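Local atomic coordinates of SnoN,Epimerase SnoN (Streptomyces nogalater, PDB entry 5EP9), a protein that acts as a non-heme iron, 2-oxoglutarate-dependent epimerase in the biosynthesis of the polyketide nogalamycin. Residues T139-A145 with A221-A227; F148-T152 with V242-A246. All blocks are in the same frame, centred on the assembly; numbering follows the deposited sequence. Where two conformers were deposited one is given.

Interaction 1: T139-A145 with A221-A227; sequences TAPHHDA and ARTVHSA. With FE (Fe (III) ion), chain F; AKG (2-oxoglutaric acid), chain E; ACT (acetate ion), chain G.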
# COMPACT_ATOMS: atom_id res chain seq x y z
N THR A 139 -5.19 -11.88 6.07
CA THR A 139 -5.32 -11.38 4.73
C THR A 139 -4.76 -12.47 3.77
O THR A 139 -3.58 -12.71 3.79
CB THR A 139 -4.50 -10.08 4.54
OG1 THR A 139 -4.95 -9.11 5.47
CG2 THR A 139 -4.80 -9.52 3.16
N ALA A 140 -5.63 -13.06 2.94
CA ALA A 140 -5.24 -14.09 2.00
C ALA A 140 -4.20 -13.60 0.93
O ALA A 140 -4.15 -12.42 0.56
CB ALA A 140 -6.47 -14.65 1.30
N PRO A 141 -3.31 -14.50 0.48
CA PRO A 141 -2.28 -14.16 -0.50
C PRO A 141 -2.84 -13.59 -1.80
O PRO A 141 -3.82 -14.04 -2.30
CB PRO A 141 -1.59 -15.51 -0.79
CG PRO A 141 -1.95 -16.40 0.32
CD PRO A 141 -3.29 -15.97 0.82
N HIS A 142 -2.25 -12.52 -2.27
CA HIS A 142 -2.67 -11.92 -3.49
C HIS A 142 -1.54 -11.09 -4.02
O HIS A 142 -0.57 -10.80 -3.31
CB HIS A 142 -3.92 -11.09 -3.26
CG HIS A 142 -3.67 -9.90 -2.37
ND1 HIS A 142 -3.56 -10.03 -1.02
CD2 HIS A 142 -3.41 -8.61 -2.64
CE1 HIS A 142 -3.30 -8.86 -0.48
NE2 HIS A 142 -3.27 -7.96 -1.43
N HIS A 143 -1.70 -10.60 -5.23
CA HIS A 143 -0.94 -9.44 -5.69
C HIS A 143 -1.83 -8.30 -6.06
O HIS A 143 -2.97 -8.49 -6.25
CB HIS A 143 0.05 -9.72 -6.79
CG HIS A 143 -0.53 -10.22 -8.04
ND1 HIS A 143 -0.90 -11.52 -8.20
CD2 HIS A 143 -0.74 -9.60 -9.22
CE1 HIS A 143 -1.28 -11.71 -9.45
NE2 HIS A 143 -1.19 -10.55 -10.09
N ASP A 144 -1.30 -7.09 -6.05
CA ASP A 144 -2.23 -5.94 -6.00
C ASP A 144 -2.63 -5.46 -7.40
O ASP A 144 -3.69 -4.86 -7.57
CB ASP A 144 -1.57 -4.74 -5.23
CG ASP A 144 -1.29 -5.01 -3.83
OD1 ASP A 144 -2.13 -5.65 -3.12
OD2 ASP A 144 -0.28 -4.44 -3.38
N ALA A 145 -1.78 -5.73 -8.38
CA ALA A 145 -1.90 -5.11 -9.73
C ALA A 145 -3.23 -5.21 -10.42
O ALA A 145 -3.71 -4.27 -11.03
CB ALA A 145 -0.83 -5.62 -10.70
N ALA A 221 3.63 -4.16 -7.11
CA ALA A 221 2.25 -4.53 -7.43
C ALA A 221 2.06 -5.97 -7.92
O ALA A 221 0.94 -6.46 -7.95
CB ALA A 221 1.73 -3.58 -8.51
N ARG A 222 3.14 -6.58 -8.36
CA ARG A 222 3.15 -8.00 -8.76
C ARG A 222 3.67 -8.97 -7.66
O ARG A 222 3.62 -10.18 -7.82
CB ARG A 222 3.86 -8.24 -10.10
CG ARG A 222 3.11 -7.63 -11.32
CD ARG A 222 3.51 -8.06 -12.73
NE ARG A 222 3.46 -9.50 -12.96
CZ ARG A 222 2.49 -10.12 -13.58
NH1 ARG A 222 1.45 -9.45 -14.09
NH2 ARG A 222 2.58 -11.43 -13.71
N THR A 223 4.12 -8.41 -6.51
CA THR A 223 4.63 -9.28 -5.44
C THR A 223 3.49 -9.92 -4.67
O THR A 223 2.59 -9.23 -4.22
CB THR A 223 5.48 -8.50 -4.50
OG1 THR A 223 6.58 -7.96 -5.24
CG2 THR A 223 5.99 -9.36 -3.35
N VAL A 224 3.53 -11.24 -4.53
CA VAL A 224 2.53 -11.94 -3.75
C VAL A 224 2.80 -11.68 -2.27
O VAL A 224 3.93 -11.76 -1.81
CB VAL A 224 2.57 -13.48 -4.01
CG1 VAL A 224 1.60 -14.20 -3.09
CG2 VAL A 224 2.20 -13.77 -5.45
N HIS A 225 1.75 -11.32 -1.55
CA HIS A 225 1.82 -10.98 -0.17
C HIS A 225 0.54 -11.33 0.53
O HIS A 225 -0.52 -11.50 -0.05
CB HIS A 225 2.17 -9.51 0.08
CG HIS A 225 1.21 -8.53 -0.55
ND1 HIS A 225 1.17 -8.36 -1.90
CD2 HIS A 225 0.23 -7.76 -0.04
CE1 HIS A 225 0.18 -7.52 -2.20
NE2 HIS A 225 -0.35 -7.09 -1.09
N SER A 226 0.69 -11.53 1.82
CA SER A 226 -0.42 -11.85 2.70
C SER A 226 -0.16 -11.25 4.07
O SER A 226 0.87 -10.63 4.30
CB SER A 226 -0.51 -13.40 2.84
OG SER A 226 0.56 -13.89 3.58
N ALA A 227 -1.03 -11.52 5.03
CA ALA A 227 -0.82 -11.06 6.37
C ALA A 227 -1.53 -11.94 7.32
O ALA A 227 -2.62 -12.51 7.01
CB ALA A 227 -1.32 -9.58 6.56
FE FE F . -2.22 -6.08 -1.14
C1 AKG E . -1.46 -4.18 0.63
O1 AKG E . -1.35 -4.27 -0.62
O2 AKG E . -0.99 -3.21 1.28
C2 AKG E . -2.10 -5.28 1.39
O5 AKG E . -2.55 -6.26 0.77
C3 AKG E . -2.19 -5.13 2.93
C4 AKG E . -2.69 -6.35 3.70
C5 AKG E . -2.80 -6.18 5.20
O3 AKG E . -2.42 -5.12 5.72
O4 AKG E . -3.33 -7.10 5.89
C ACT G . 2.22 -16.35 2.15
O ACT G . 1.25 -16.23 2.91
OXT ACT G . 3.05 -17.28 2.34
CH3 ACT G . 2.38 -15.35 1.05
O HOH W 1 1.53 -6.87 -4.98
O HOH W 2 -4.06 -5.10 -1.05
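His142 and His225 converge with Asp144 on one iron(III) ion, forming the two-histidine, one-carboxylate facial triad known from non-heme iron dioxygenases of the cupin clan. Strand 139-142, from the first SnoN portion of the fused construct (14-202), runs antiparallel to strand 225-227 of the second (203-305). A beta bulge separates the hydrogen-bonded pairs Thr139-Ala227 and His142-His225.

Packing is tight on the iron side. The metal takes His142 NE2 at 2.2 Å, His225 NE2 at 2.1 Å and Asp144 OD1 at 2.0 Å; 2-oxoglutarate, chelating through O1 and O5, and a water complete six-fold coordination. Both histidines set CG between backbone N and carbonyl carbon (chi1 65° for His142, 57° for His225), which turns the rings to the iron, oblique with planes 59° apart. His142 ND1 fixes its ring by donating in the plane of the ring to Ala140 O (2.9 Å), as His225 ND1 does to Thr223 O; His219 NE2 holds Asp144 OD2. Thr139 OG1 donates to O4 of 2-oxoglutarate (2.6 Å) and bonds Lys128 NZ. A valine here would probably leave both that carboxylate oxygen and the lysine without their hydroxyl mate.

The other side is looser: Ala140 and Pro141 are solvent-exposed, and Pro141 CB meets Val224 CG1 only at 4.1 Å. Nearby, Ser226 OG donates to acetate O (probably from the crystallisation liquor) at 2.5 Å.

Interaction 2: F148-T152 with V242-A246; sequences FPFST and VYMDA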
# COMPACT_ATOMS: atom_id res chain seq x y z
N PHE A 148 -5.88 -2.53 -9.69
CA PHE A 148 -5.52 -1.12 -9.98
C PHE A 148 -6.08 -0.70 -11.36
O PHE A 148 -5.69 -1.27 -12.39
CB PHE A 148 -4.01 -0.89 -9.92
CG PHE A 148 -3.39 -1.05 -8.56
CD1 PHE A 148 -4.13 -0.90 -7.38
CD2 PHE A 148 -2.06 -1.34 -8.44
CE1 PHE A 148 -3.55 -1.00 -6.12
CE2 PHE A 148 -1.49 -1.42 -7.22
CZ PHE A 148 -2.22 -1.25 -6.06
N PRO A 149 -7.06 0.21 -11.39
CA PRO A 149 -7.61 0.66 -12.63
C PRO A 149 -6.77 1.76 -13.33
O PRO A 149 -7.28 2.81 -13.72
CB PRO A 149 -8.97 1.24 -12.19
CG PRO A 149 -8.61 1.94 -10.91
CD PRO A 149 -7.60 1.00 -10.27
N PHE A 150 -5.50 1.47 -13.55
CA PHE A 150 -4.68 2.35 -14.35
C PHE A 150 -3.67 1.54 -15.17
O PHE A 150 -3.31 0.40 -14.86
CB PHE A 150 -4.06 3.45 -13.50
CG PHE A 150 -3.37 2.97 -12.23
CD1 PHE A 150 -2.05 2.58 -12.29
CD2 PHE A 150 -4.00 2.99 -11.02
CE1 PHE A 150 -1.36 2.17 -11.18
CE2 PHE A 150 -3.35 2.56 -9.90
CZ PHE A 150 -2.03 2.16 -9.97
N SER A 151 -3.16 2.21 -16.17
CA SER A 151 -2.35 1.64 -17.26
C SER A 151 -1.03 1.08 -16.79
O SER A 151 -0.55 0.13 -17.33
CB SER A 151 -2.14 2.76 -18.36
OG SER A 151 -1.47 3.90 -17.80
N THR A 152 -0.47 1.65 -15.71
CA THR A 152 0.84 1.23 -15.19
C THR A 152 0.75 0.39 -13.92
O THR A 152 1.64 0.36 -13.12
CB THR A 152 1.71 2.44 -14.94
OG1 THR A 152 1.05 3.31 -14.02
CG2 THR A 152 1.97 3.19 -16.26
N VAL A 242 -0.68 3.64 -2.23
CA VAL A 242 -0.34 3.19 -3.59
C VAL A 242 0.15 4.39 -4.42
O VAL A 242 -0.50 5.40 -4.48
CB VAL A 242 -1.57 2.56 -4.26
CG1 VAL A 242 -1.27 2.13 -5.68
CG2 VAL A 242 -2.08 1.38 -3.43
N TYR A 243 1.35 4.24 -4.90
CA TYR A 243 2.00 5.14 -5.82
C TYR A 243 2.11 4.51 -7.25
O TYR A 243 2.31 3.29 -7.43
CB TYR A 243 3.39 5.46 -5.34
CG TYR A 243 3.38 5.99 -3.93
CD1 TYR A 243 2.84 7.23 -3.66
CD2 TYR A 243 3.83 5.24 -2.85
CE1 TYR A 243 2.78 7.73 -2.37
CE2 TYR A 243 3.79 5.77 -1.56
CZ TYR A 243 3.26 6.99 -1.31
OH TYR A 243 3.22 7.50 -0.04
N MET A 244 1.97 5.37 -8.23
CA MET A 244 1.88 4.98 -9.62
C MET A 244 2.78 5.87 -10.41
O MET A 244 3.02 7.01 -10.07
CB MET A 244 0.45 5.06 -10.16
CG MET A 244 -0.16 6.46 -10.15
SD MET A 244 -1.96 6.31 -10.46
CE MET A 244 -2.35 8.05 -10.25
N ASP A 245 3.19 5.35 -11.55
CA ASP A 245 3.93 6.13 -12.54
C ASP A 245 3.23 7.43 -12.85
O ASP A 245 2.01 7.45 -13.02
CB ASP A 245 3.97 5.36 -13.83
CG ASP A 245 5.06 5.85 -14.77
OD1 ASP A 245 5.02 6.93 -15.36
OD2 ASP A 245 5.99 5.03 -15.00
N ALA A 246 4.00 8.50 -12.95
CA ALA A 246 3.43 9.79 -13.27
C ALA A 246 2.71 9.85 -14.64
O ALA A 246 1.91 10.72 -14.85
CB ALA A 246 4.50 10.86 -13.20
O HOH W 3 2.72 2.50 -11.85
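Val242 turns its CG1 anti to the backbone N (chi1 178°), which lays this methyl over the ring of Phe148, while Met244, with CG between its own N and carbonyl carbon (chi1 62°) and the chain extended beyond it (chi2 -168°), brings SD over the face of the Phe150 ring. Residues 148-152 lie in the first SnoN portion of the construct (14-202) and 242-246 in the second (203-305), where Val242 to Asp245 form the end of strand 236-245, in the large antiparallel sheet of the double-stranded beta-helix, and Ala246 follows it.

The valine and Phe148 approach from opposite directions in a CH-pi contact: Val242 CG1 stands over the ring face, 4.0 Å from the Phe148 centroid, and comes closest to Phe148 CZ at 3.5 Å; Val242 CG2 touches CZ as well. CG1 is also at the edge of the Phe150 ring. That second ring is sandwiched. Over its centre sits Met244 SD, 3.9 Å from the Phe150 centroid, a Met-aromatic contact; against the opposite face, displaced toward the rim, lies Phe148 CB. Met244 CB adds an apolar touch on Phe150 CE1 at 3.6 Å, and Phe121 of strand 118-128 meets the same ring edge-to-face.

Farther along, Thr152 and Asp245 cross at about a right angle, Thr152 OG1 lying 3.6 Å from Asp245 CB. A water bridges here, donating to Thr152 O (2.7 Å), accepting from Asp245 N (2.9 Å) and hydrogen-bonding Thr152 OG1 (2.9 Å), whereas Asp245 OD1 turns to Thr247.

No direct hydrogen bond crosses between the segments: the buried end is held by dispersion and by sulfur and methyl groups on aromatic faces, and the polar end is joined through water.

The two contacts involve different sheets of the fold, their centres about 16 Å apart. Interaction 1 pairs two strands of the four-stranded sheet that supplies the two iron-binding histidines; interaction 2 sets a loop against strand 236-245 of the seven-stranded sheet. Along the chain the segments alternate, 139-145, 148-152, 221-227, 242-246; since the first two lie in the 14-202 portion and the last two in 203-305 of this engineered fusion, each contact joins the two. They meet directly where Ala221 CB touches Phe148 CE2 at 4.1 Å. Phe148 also comes within about 4 Å of Asp144, nearest side-chain atoms, so the aromatic cluster backs onto the metal site. Strand 236-245 supplies Arg236 and Ser240, so both sheets contribute to the 2-oxoglutarate pocket.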